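Local coordinates for probable transcriptional regulator (Pseudomonas aeruginosa PAO1, PDB 2GEN), which probably acts as a TetR-family transcriptional regulator, binding DNA through an N-terminal helix-turn-helix, at residues A72-A77 against F129-A134; R78-T83 against A137-E142; E82-L87 against V187-V192; G143-R146 against C152-S155. One frame throughout, in Å; residues are numbered along the deposited sequence.

Contact 1 joins helix 51-76, and contact 2 helix 80-97, to the same helix 118-141, and contact 3 joins helix 80-97 to helix 181-192. Contact 4 is the most local, a loop folded against the helix 150-169 that follows it. Contact 1 is a surface contact in which an arginine mixes with apolar groups. Contact 2 is partly buried, with a tyrosine reaching over a capped helix start to water. Contacts 3 and 4 are buried and apolar: a valine set into a helix, and a T-shaped phenylalanine pair. Contact 3 encloses contact 4 along the chain, and the segments of both also touch the second subunit.

Contact 1 of 4, residues A72-A77 against F129-A134; sequences AGFARA and FARIHA
Phe74 of helix 51-76 and Arg131 of helix 118-141 run alongside one another, each pointing back toward the other's helix, so that the guanidinium lies at the base of Phe74 and Arg131 CG lies near ring atom CE2. The aromatic atom CD2 of Phe74 sits over the centre of one guanidinium face, 3.7 Å from Arg131 CZ. The two planes are 48° apart, too far from parallel for a flat stack. Arg131 NH2 comes within 3.3 Å of Phe74 CB. Arg131 CG stands anti to the backbone N and the chain then bends at chi2 (65°), which brings the guanidinium beside Phe74 CB and CD2. Ile132 meets Phe74 at the ring edge, its CG1 4.1 Å from CZ. Phenylalanine suits the site because its ring is long enough to bridge helices whose nearest CA atoms, those of Phe74 and Ile132, are 8.8 Å apart. The ring also packs on Thr83 and Leu86 of helix 80-97. Glu71, one turn before Phe74, answers the charge through a salt bridge from OE1 to Arg131 NE. Arginine thus does two jobs at this surface: its guanidinium face rests on CD2 and CB, while NE ties the two helices together electrostatically.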
loop_
_atom_site.group_PDB
_atom_site.type_symbol
_atom_site.label_atom_id
_atom_site.label_comp_id
_atom_site.label_asym_id
_atom_site.label_seq_id
_atom_site.Cartn_x
_atom_site.Cartn_y
_atom_site.Cartn_z
ATOM N N ALA A 72 -0.813 23.885 6.153
ATOM C CA ALA A 72 -1.197 24.574 7.401
ATOM C C ALA A 72 -0.197 24.275 8.516
ATOM O O ALA A 72 0.221 25.149 9.276
ATOM C CB ALA A 72 -2.620 24.187 7.826
ATOM N N GLY A 73 0.190 23.023 8.620
ATOM C CA GLY A 73 1.068 22.603 9.703
ATOM C C GLY A 73 2.522 23.061 9.566
ATOM O O GLY A 73 3.154 23.383 10.562
ATOM N N PHE A 74 3.065 23.051 8.355
ATOM C CA PHE A 74 4.494 23.392 8.180
ATOM C C PHE A 74 4.733 24.783 8.731
ATOM O O PHE A 74 5.745 25.009 9.423
ATOM C CB PHE A 74 4.893 23.300 6.714
ATOM C CG PHE A 74 5.019 21.874 6.189
ATOM C CD1 PHE A 74 5.514 20.851 6.993
ATOM C CD2 PHE A 74 4.737 21.591 4.837
ATOM C CE1 PHE A 74 5.637 19.536 6.500
ATOM C CE2 PHE A 74 4.896 20.276 4.314
ATOM C CZ PHE A 74 5.343 19.258 5.140
ATOM N N ALA A 75 3.750 25.659 8.502
ATOM C CA ALA A 75 3.803 27.044 8.983
ATOM C C ALA A 75 4.034 27.179 10.504
ATOM O O ALA A 75 4.715 28.106 10.923
ATOM C CB ALA A 75 2.556 27.808 8.528
ATOM N N ARG A 76 3.506 26.255 11.335
ATOM C CA ARG A 76 3.588 26.373 12.805
ATOM C C ARG A 76 4.423 25.295 13.560
ATOM O O ARG A 76 4.456 25.244 14.828
ATOM C CB ARG A 76 2.167 26.416 13.385
ATOM C CG ARG A 76 1.362 27.595 12.852
ATOM C CD ARG A 76 0.036 27.781 13.558
ATOM N NE ARG A 76 0.138 28.719 14.673
ATOM C CZ ARG A 76 0.048 30.045 14.560
ATOM N NH1 ARG A 76 -0.118 30.611 13.373
ATOM N NH2 ARG A 76 0.151 30.807 15.639
ATOM N N ALA A 77 5.040 24.391 12.793
ATOM C CA ALA A 77 5.856 23.331 13.391
ATOM C C ALA A 77 7.117 23.977 13.983
ATOM O O ALA A 77 7.829 24.733 13.278
ATOM C CB ALA A 77 6.275 22.308 12.298
ATOM N N PHE A 129 5.031 17.095 -3.525
ATOM C CA PHE A 129 6.398 16.620 -3.230
ATOM C C PHE A 129 7.309 17.815 -3.026
ATOM O O PHE A 129 8.162 17.827 -2.150
ATOM C CB PHE A 129 6.949 15.757 -4.383
ATOM C CG PHE A 129 8.443 15.764 -4.472
ATOM C CD1 PHE A 129 9.204 14.884 -3.714
ATOM C CD2 PHE A 129 9.112 16.686 -5.296
ATOM C CE1 PHE A 129 10.581 14.910 -3.755
ATOM C CE2 PHE A 129 10.498 16.718 -5.345
ATOM C CZ PHE A 129 11.238 15.806 -4.569
ATOM N N ALA A 130 7.146 18.826 -3.858
ATOM C CA ALA A 130 8.033 19.970 -3.769
ATOM C C ALA A 130 7.912 20.725 -2.458
ATOM O O ALA A 130 8.914 21.170 -1.888
ATOM C CB ALA A 130 7.837 20.886 -4.958
ATOM N N ARG A 131 6.681 20.822 -1.953
ATOM C CA ARG A 131 6.446 21.517 -0.690
ATOM C C ARG A 131 7.064 20.710 0.469
ATOM O O ARG A 131 7.658 21.272 1.397
ATOM C CB ARG A 131 4.930 21.706 -0.509
ATOM C CG ARG A 131 4.560 22.340 0.816
ATOM C CD ARG A 131 5.111 23.776 0.894
ATOM N NE ARG A 131 4.957 24.523 2.160
ATOM C CZ ARG A 131 5.915 24.599 3.080
ATOM N NH1 ARG A 131 7.043 23.912 2.907
ATOM N NH2 ARG A 131 5.738 25.332 4.189
ATOM N N ILE A 132 6.880 19.396 0.454
ATOM C CA ILE A 132 7.458 18.552 1.491
ATOM C C ILE A 132 8.994 18.610 1.438
ATOM O O ILE A 132 9.672 18.810 2.471
ATOM C CB ILE A 132 6.965 17.115 1.374
ATOM C CG1 ILE A 132 5.444 17.062 1.631
ATOM C CG2 ILE A 132 7.709 16.207 2.358
ATOM C CD1 ILE A 132 4.891 15.655 1.340
ATOM N N HIS A 133 9.548 18.514 0.235
ATOM C CA HIS A 133 11.012 18.615 0.084
ATOM C C HIS A 133 11.528 19.943 0.628
ATOM O O HIS A 133 12.504 19.968 1.381
ATOM C CB HIS A 133 11.443 18.380 -1.368
ATOM C CG HIS A 133 12.921 18.212 -1.525
ATOM N ND1 HIS A 133 13.792 19.287 -1.574
ATOM C CD2 HIS A 133 13.685 17.098 -1.629
ATOM C CE1 HIS A 133 15.032 18.837 -1.699
ATOM N NE2 HIS A 133 14.999 17.510 -1.730
ATOM N N ALA A 134 10.828 21.050 0.333
ATOM C CA ALA A 134 11.234 22.363 0.880
ATOM C C ALA A 134 11.131 22.424 2.383
ATOM O O ALA A 134 12.015 22.991 3.029
ATOM C CB ALA A 134 10.420 23.490 0.225
#

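Contact 2 of 4, residues R78-T83 against A137-E142; sequences RSAEET and AGYRAE
The start of helix 80-97 and the end of helix 118-141 come close enough for the CA atoms of Ala80 and Tyr139 to lie 6.1 Å apart. With CG beside the backbone N and anti to the carbonyl carbon (chi1 -60°), Tyr139 sends its ring across this narrow gap and lays one face over Ala80. The methyl CB of Ala80 makes a CH-pi contact with that face, 3.9 Å from the ring centroid and 21° off the normal, while Ala80 N lies over the same face toward the hydroxyl end. Alanine fits here because a small side chain lets the ring settle directly on the helix backbone. Thr83, one turn further on, comes at the ring obliquely, with OG1 3.4 Å from Tyr139 CE2. Its hydroxyl donates to Ser79 O, which also accepts from Thr83 N. Ser79 is the N-cap: its OG takes the amide hydrogen of Glu82 N at 3.0 Å in a nearly straight bond. Glu82 in turn reaches back, accepting from Arg78 N at OE1, so the helix start is well fixed. The phenol oxygen extends to a water in the plane of the ring, 2.7 Å from Tyr139 OH, and this water also makes a weak bond to Arg78 O. Tyrosine therefore pairs an apolar ring with a solvated tip. Around the contact, Ala80 also packs on Leu144 and on Trp189 of helix 181-192, Tyr139 touches Phe145 in the loop after its own helix, and Thr83 leans on Leu136 of helix 118-141.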
loop_
_atom_site.group_PDB
_atom_site.type_symbol
_atom_site.label_atom_id
_atom_site.label_comp_id
_atom_site.label_asym_id
_atom_site.label_seq_id
_atom_site.Cartn_x
_atom_site.Cartn_y
_atom_site.Cartn_z
ATOM N N ARG A 78 7.414 23.650 15.230
ATOM C CA ARG A 78 8.489 24.338 15.939
ATOM C C ARG A 78 9.858 23.639 15.877
ATOM O O ARG A 78 10.823 24.118 16.484
ATOM C CB ARG A 78 8.047 24.554 17.375
ATOM C CG ARG A 78 9.126 24.593 18.416
ATOM C CD ARG A 78 8.456 24.769 19.767
ATOM N NE ARG A 78 7.365 25.735 19.622
ATOM C CZ ARG A 78 7.516 27.046 19.773
ATOM N NH1 ARG A 78 8.720 27.542 20.099
ATOM N NH2 ARG A 78 6.466 27.848 19.624
ATOM N N SER A 79 9.926 22.516 15.162
ATOM C CA SER A 79 11.095 21.616 15.166
ATOM C C SER A 79 11.025 20.565 14.081
ATOM O O SER A 79 9.944 20.293 13.505
ATOM C CB SER A 79 11.206 20.879 16.508
ATOM O OG SER A 79 10.106 19.988 16.691
ATOM N N ALA A 80 12.178 19.952 13.819
ATOM C CA ALA A 80 12.258 18.861 12.835
ATOM C C ALA A 80 11.316 17.750 13.338
ATOM O O ALA A 80 10.606 17.161 12.546
ATOM C CB ALA A 80 13.675 18.317 12.774
ATOM N N GLU A 81 11.359 17.506 14.645
ATOM C CA GLU A 81 10.496 16.462 15.219
ATOM C C GLU A 81 9.006 16.722 14.908
ATOM O O GLU A 81 8.284 15.856 14.379
ATOM C CB GLU A 81 10.697 16.373 16.729
ATOM C CG GLU A 81 9.816 15.307 17.360
ATOM C CD GLU A 81 9.980 15.174 18.858
ATOM O OE1 GLU A 81 10.784 15.901 19.471
ATOM O OE2 GLU A 81 9.251 14.348 19.448
ATOM N N GLU A 82 8.527 17.927 15.212
ATOM C CA GLU A 82 7.144 18.247 14.849
ATOM C C GLU A 82 6.847 18.144 13.342
ATOM O O GLU A 82 5.766 17.722 12.906
ATOM C CB GLU A 82 6.787 19.642 15.350
ATOM C CG GLU A 82 6.624 19.710 16.876
ATOM C CD GLU A 82 5.876 20.974 17.345
ATOM O OE1 GLU A 82 5.581 21.887 16.526
ATOM O OE2 GLU A 82 5.633 21.069 18.569
ATOM N N THR A 83 7.819 18.534 12.511
ATOM C CA THR A 83 7.608 18.470 11.059
ATOM C C THR A 83 7.389 17.028 10.583
ATOM O O THR A 83 6.510 16.738 9.787
ATOM C CB THR A 83 8.808 19.217 10.363
ATOM O OG1 THR A 83 8.868 20.569 10.848
ATOM C CG2 THR A 83 8.609 19.217 8.842
ATOM N N ALA A 137 14.198 20.367 3.940
ATOM C CA ALA A 137 15.569 20.546 3.431
ATOM C C ALA A 137 16.524 21.223 4.439
ATOM O O ALA A 137 17.734 20.815 4.550
ATOM C CB ALA A 137 15.560 21.316 2.093
ATOM N N GLY A 138 16.021 22.232 5.175
ATOM C CA GLY A 138 16.909 22.943 6.136
ATOM C C GLY A 138 17.298 21.961 7.259
ATOM O O GLY A 138 18.455 21.865 7.686
ATOM N N TYR A 139 16.314 21.186 7.738
ATOM C CA TYR A 139 16.644 20.207 8.797
ATOM C C TYR A 139 17.658 19.179 8.311
ATOM O O TYR A 139 18.521 18.753 9.074
ATOM C CB TYR A 139 15.361 19.501 9.309
ATOM C CG TYR A 139 14.352 20.492 9.886
ATOM C CD1 TYR A 139 14.711 21.338 10.912
ATOM C CD2 TYR A 139 13.012 20.534 9.401
ATOM C CE1 TYR A 139 13.764 22.269 11.501
ATOM C CE2 TYR A 139 12.065 21.463 9.978
ATOM C CZ TYR A 139 12.471 22.290 11.039
ATOM O OH TYR A 139 11.627 23.226 11.648
ATOM N N ARG A 140 17.515 18.761 7.063
ATOM C CA ARG A 140 18.409 17.755 6.482
ATOM C C ARG A 140 19.797 18.386 6.439
ATOM O O ARG A 140 20.797 17.757 6.829
ATOM C CB ARG A 140 17.909 17.408 5.089
ATOM C CG ARG A 140 16.689 16.479 5.135
ATOM C CD ARG A 140 15.954 16.292 3.782
ATOM N NE ARG A 140 15.293 14.964 3.745
ATOM C CZ ARG A 140 14.399 14.578 2.831
ATOM N NH1 ARG A 140 14.001 15.390 1.871
ATOM N NH2 ARG A 140 13.901 13.360 2.882
ATOM N N ALA A 141 19.868 19.654 6.024
ATOM C CA ALA A 141 21.196 20.351 5.980
ATOM C C ALA A 141 21.845 20.447 7.345
ATOM O O ALA A 141 23.079 20.454 7.442
ATOM C CB ALA A 141 21.083 21.762 5.359
ATOM N N GLU A 142 21.029 20.479 8.404
ATOM C CA GLU A 142 21.523 20.637 9.760
ATOM C C GLU A 142 21.982 19.304 10.405
ATOM O O GLU A 142 22.392 19.303 11.586
ATOM C CB GLU A 142 20.438 21.299 10.606
ATOM C CG GLU A 142 20.165 22.753 10.155
ATOM C CD GLU A 142 18.832 23.310 10.669
ATOM O OE1 GLU A 142 18.275 22.834 11.691
ATOM O OE2 GLU A 142 18.345 24.278 10.034
HETATM O O HOH W 1 12.396 24.817 13.708
#

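Contact 3 of 4, residues E82-L87 against V187-V192; sequences ETVRLL and VAWDSV
Val84 of helix 80-97 points toward helix 181-192, and its two methyl groups are divided among Ala188, Trp189 and Val192. The CG1 branch, anti to the backbone N (chi1 171°), enters closest to the opposite backbone, 3.9 Å from Trp189 N. It also meets Ala188 CB at 4.1 Å; alanine is small enough to let a valine come this near the helix. Val192 adds CG2, which lies against both branches of Val84. Trp189 lies roughly perpendicular to Val84 and offers the edge of its indole, CE3 standing 4.1 Å from Val84 CG2, while its ring runs on to Ala80 and Glu81. This is the tight part, and here the segment axes approach to 8.8 Å, at an angle of 128°. The loose side is that of Arg85, partly exposed and packed less closely on this helix, its guanidinium paired with Glu182 in a salt bridge. On helix 181-192, Ser191 hydrogen-bonds to Ser191 of the second subunit, in keeping with the helix-bundle dimer of TetR regulators. The chemistry divides accordingly: apolar groups join the two helices within the subunit, whereas the outward side carries a salt bridge, and the face toward the second subunit mixes the Ser191 hydrogen bond with Val187.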
loop_
_atom_site.group_PDB
_atom_site.type_symbol
_atom_site.label_atom_id
_atom_site.label_comp_id
_atom_site.label_asym_id
_atom_site.label_seq_id
_atom_site.Cartn_x
_atom_site.Cartn_y
_atom_site.Cartn_z
ATOM N N GLU A 82 8.527 17.927 15.212
ATOM C CA GLU A 82 7.144 18.247 14.849
ATOM C C GLU A 82 6.847 18.144 13.342
ATOM O O GLU A 82 5.766 17.722 12.906
ATOM C CB GLU A 82 6.787 19.642 15.350
ATOM C CG GLU A 82 6.624 19.710 16.876
ATOM C CD GLU A 82 5.876 20.974 17.345
ATOM O OE1 GLU A 82 5.581 21.887 16.526
ATOM O OE2 GLU A 82 5.633 21.069 18.569
ATOM N N THR A 83 7.819 18.534 12.511
ATOM C CA THR A 83 7.608 18.470 11.059
ATOM C C THR A 83 7.389 17.028 10.583
ATOM O O THR A 83 6.510 16.738 9.787
ATOM C CB THR A 83 8.808 19.217 10.363
ATOM O OG1 THR A 83 8.868 20.569 10.848
ATOM C CG2 THR A 83 8.609 19.217 8.842
ATOM N N VAL A 84 8.202 16.108 11.099
ATOM C CA VAL A 84 8.087 14.716 10.781
ATOM C C VAL A 84 6.765 14.160 11.326
ATOM O O VAL A 84 6.003 13.532 10.607
ATOM C CB VAL A 84 9.276 13.948 11.363
ATOM C CG1 VAL A 84 9.058 12.462 11.234
ATOM C CG2 VAL A 84 10.535 14.296 10.537
ATOM N N ARG A 85 6.486 14.482 12.577
ATOM C CA ARG A 85 5.218 13.976 13.201
ATOM C C ARG A 85 4.012 14.404 12.387
ATOM O O ARG A 85 3.073 13.637 12.252
ATOM C CB ARG A 85 5.059 14.477 14.616
ATOM C CG ARG A 85 6.011 13.829 15.673
ATOM C CD ARG A 85 5.905 14.585 16.993
ATOM N NE ARG A 85 4.543 14.495 17.522
ATOM C CZ ARG A 85 4.067 13.466 18.241
ATOM N NH1 ARG A 85 4.842 12.445 18.619
ATOM N NH2 ARG A 85 2.787 13.493 18.636
ATOM N N LEU A 86 4.008 15.644 11.883
ATOM C CA LEU A 86 2.920 16.215 11.093
ATOM C C LEU A 86 2.591 15.378 9.882
ATOM O O LEU A 86 1.426 15.226 9.543
ATOM C CB LEU A 86 3.282 17.675 10.710
ATOM C CG LEU A 86 2.198 18.349 9.868
ATOM C CD1 LEU A 86 1.011 18.723 10.760
ATOM C CD2 LEU A 86 2.851 19.572 9.225
ATOM N N LEU A 87 3.616 14.857 9.165
ATOM C CA LEU A 87 3.342 14.004 8.009
ATOM C C LEU A 87 2.496 12.798 8.424
ATOM O O LEU A 87 1.626 12.388 7.680
ATOM C CB LEU A 87 4.654 13.513 7.409
ATOM C CG LEU A 87 5.520 14.652 6.794
ATOM C CD1 LEU A 87 6.962 14.181 6.525
ATOM C CD2 LEU A 87 4.908 15.142 5.490
ATOM N N VAL A 187 7.387 6.661 16.316
ATOM C CA VAL A 187 8.260 5.774 15.597
ATOM C C VAL A 187 8.817 6.447 14.351
ATOM O O VAL A 187 9.984 6.267 14.051
ATOM C CB VAL A 187 7.569 4.530 15.181
ATOM C CG1 VAL A 187 8.442 3.763 14.167
ATOM C CG2 VAL A 187 7.213 3.655 16.470
ATOM N N ALA A 188 8.002 7.231 13.652
ATOM C CA ALA A 188 8.496 7.913 12.415
ATOM C C ALA A 188 9.695 8.799 12.821
ATOM O O ALA A 188 10.758 8.776 12.159
ATOM C CB ALA A 188 7.369 8.768 11.803
ATOM N N TRP A 189 9.516 9.614 13.840
ATOM C CA TRP A 189 10.595 10.536 14.304
ATOM C C TRP A 189 11.796 9.709 14.731
ATOM O O TRP A 189 12.933 9.926 14.284
ATOM C CB TRP A 189 10.113 11.409 15.459
ATOM C CG TRP A 189 11.181 12.200 16.098
ATOM C CD1 TRP A 189 11.476 12.215 17.431
ATOM C CD2 TRP A 189 12.130 13.075 15.462
ATOM N NE1 TRP A 189 12.543 13.063 17.693
ATOM C CE2 TRP A 189 12.959 13.607 16.501
ATOM C CE3 TRP A 189 12.343 13.498 14.141
ATOM C CZ2 TRP A 189 13.995 14.514 16.250
ATOM C CZ3 TRP A 189 13.394 14.416 13.915
ATOM C CH2 TRP A 189 14.201 14.896 14.955
ATOM N N ASP A 190 11.561 8.699 15.586
ATOM C CA ASP A 190 12.692 7.882 16.014
ATOM C C ASP A 190 13.428 7.136 14.885
ATOM O O ASP A 190 14.661 6.901 14.993
ATOM C CB ASP A 190 12.238 6.911 17.129
ATOM C CG ASP A 190 12.050 7.608 18.424
ATOM O OD1 ASP A 190 12.745 8.615 18.700
ATOM O OD2 ASP A 190 11.233 7.114 19.240
ATOM N N SER A 191 12.706 6.814 13.810
ATOM C CA SER A 191 13.248 6.069 12.696
ATOM C C SER A 191 14.141 6.946 11.843
ATOM O O SER A 191 15.108 6.451 11.293
ATOM C CB SER A 191 12.166 5.473 11.819
ATOM O OG SER A 191 11.443 4.510 12.563
ATOM N N VAL A 192 13.816 8.241 11.737
ATOM C CA VAL A 192 14.588 9.086 10.802
ATOM C C VAL A 192 15.527 10.047 11.499
ATOM O O VAL A 192 16.417 10.614 10.817
ATOM C CB VAL A 192 13.698 9.888 9.814
ATOM C CG1 VAL A 192 12.923 8.974 8.868
ATOM C CG2 VAL A 192 12.744 10.811 10.596
#

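Contact 4 of 4, residues G143-R146 against C152-S155; sequences GLFR and CFAS
Arg146 N bonds to the carbonyl oxygen of Val192, and this backbone bond fixes the loop just beyond Phe145, whose ring meets Phe153 of helix 150-169. The two phenylalanines form a T-shaped pair: the edge of Phe153 is directed at the face of Phe145, with centroids 4.8 Å apart and planes at 63°. The touching corner of Phe153 is CE1, poised over the centre of the Phe145 ring and 3.7 Å from its CG. Phe153 CZ follows toward the far end of the same face, 4.0 Å from Phe145 CZ. The two side chains run nearly perpendicular, and CG anti to the backbone N (chi1 -176°) carries the Phe153 ring out from its helix to the broad side of Phe145. The loop is brought into position by Gly143, which ends helix 118-141 in a Schellman motif; its positive phi (77°) is easily adopted by a residue without a side chain. Leu144 and Arg146 then bond through their backbones to Ala194 and Val192, lining the loop up with the end of helix 181-192. Phenylalanine suits both positions, since each ring is buried and has several neighbours: Phe145 also lies on Tyr139, Val84 and Trp189, while Phe153 packs on Leu136 and Val192 and takes a cation-pi contact from Arg140. Edge-to-face geometry sets the slightly positive C-H rim of Phe153 against the electron-rich face of Phe145, so the pair probably gains a weak electrostatic attraction besides its apolar packing.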
loop_
_atom_site.group_PDB
_atom_site.type_symbol
_atom_site.label_atom_id
_atom_site.label_comp_id
_atom_site.label_asym_id
_atom_site.label_seq_id
_atom_site.Cartn_x
_atom_site.Cartn_y
_atom_site.Cartn_z
ATOM N N GLY A 143 21.835 18.211 9.661
ATOM C CA GLY A 143 22.297 16.891 10.083
ATOM C C GLY A 143 21.351 16.295 11.110
ATOM O O GLY A 143 21.769 15.461 11.951
ATOM N N LEU A 144 20.086 16.717 11.076
ATOM C CA LEU A 144 19.125 16.256 12.113
ATOM C C LEU A 144 18.570 14.873 11.827
ATOM O O LEU A 144 17.934 14.273 12.715
ATOM C CB LEU A 144 17.986 17.261 12.305
ATOM C CG LEU A 144 18.486 18.627 12.818
ATOM C CD1 LEU A 144 17.295 19.517 13.042
ATOM C CD2 LEU A 144 19.349 18.563 14.090
ATOM N N PHE A 145 18.810 14.379 10.618
ATOM C CA PHE A 145 18.260 13.095 10.204
ATOM C C PHE A 145 19.368 12.098 9.908
ATOM O O PHE A 145 20.474 12.471 9.418
ATOM C CB PHE A 145 17.423 13.195 8.927
ATOM C CG PHE A 145 16.278 14.194 8.995
ATOM C CD1 PHE A 145 15.320 14.117 10.029
ATOM C CD2 PHE A 145 16.097 15.107 7.997
ATOM C CE1 PHE A 145 14.257 15.036 10.071
ATOM C CE2 PHE A 145 15.010 16.022 8.032
ATOM C CZ PHE A 145 14.106 15.970 9.041
ATOM N N ARG A 146 19.047 10.828 10.117
ATOM C CA ARG A 146 19.930 9.767 9.639
ATOM C C ARG A 146 20.025 9.808 8.098
ATOM O O ARG A 146 19.049 10.132 7.387
ATOM C CB ARG A 146 19.470 8.414 10.210
ATOM C CG ARG A 146 18.648 7.587 9.284
ATOM C CD ARG A 146 18.371 6.144 9.849
ATOM N NE ARG A 146 19.366 5.199 9.342
ATOM C CZ ARG A 146 19.642 3.996 9.856
ATOM N NH1 ARG A 146 19.003 3.529 10.945
ATOM N NH2 ARG A 146 20.584 3.259 9.264
ATOM N N CYS A 152 13.552 7.034 0.248
ATOM C CA CYS A 152 13.586 6.148 1.426
ATOM C C CYS A 152 12.987 6.840 2.649
ATOM O O CYS A 152 12.094 6.292 3.319
ATOM C CB CYS A 152 15.005 5.771 1.778
ATOM S SG CYS A 152 15.676 4.687 0.584
ATOM N N PHE A 153 13.497 8.044 2.941
ATOM C CA PHE A 153 12.911 8.888 4.001
ATOM C C PHE A 153 11.378 8.957 3.869
ATOM O O PHE A 153 10.678 8.735 4.873
ATOM C CB PHE A 153 13.556 10.285 4.006
ATOM C CG PHE A 153 13.098 11.188 5.119
ATOM C CD1 PHE A 153 13.952 11.460 6.185
ATOM C CD2 PHE A 153 11.856 11.800 5.082
ATOM C CE1 PHE A 153 13.600 12.318 7.218
ATOM C CE2 PHE A 153 11.487 12.710 6.125
ATOM C CZ PHE A 153 12.365 12.929 7.216
ATOM N N ALA A 154 10.859 9.259 2.682
ATOM C CA ALA A 154 9.397 9.382 2.486
ATOM C C ALA A 154 8.659 8.112 2.925
ATOM O O ALA A 154 7.683 8.173 3.698
ATOM C CB ALA A 154 9.063 9.722 1.032
ATOM N N SER A 155 9.151 6.969 2.438
ATOM C CA SER A 155 8.548 5.649 2.766
ATOM C C SER A 155 8.766 5.224 4.192
ATOM O O SER A 155 7.858 4.540 4.753
ATOM C CB SER A 155 9.085 4.547 1.827
ATOM O OG SER A 155 8.478 4.703 0.556
#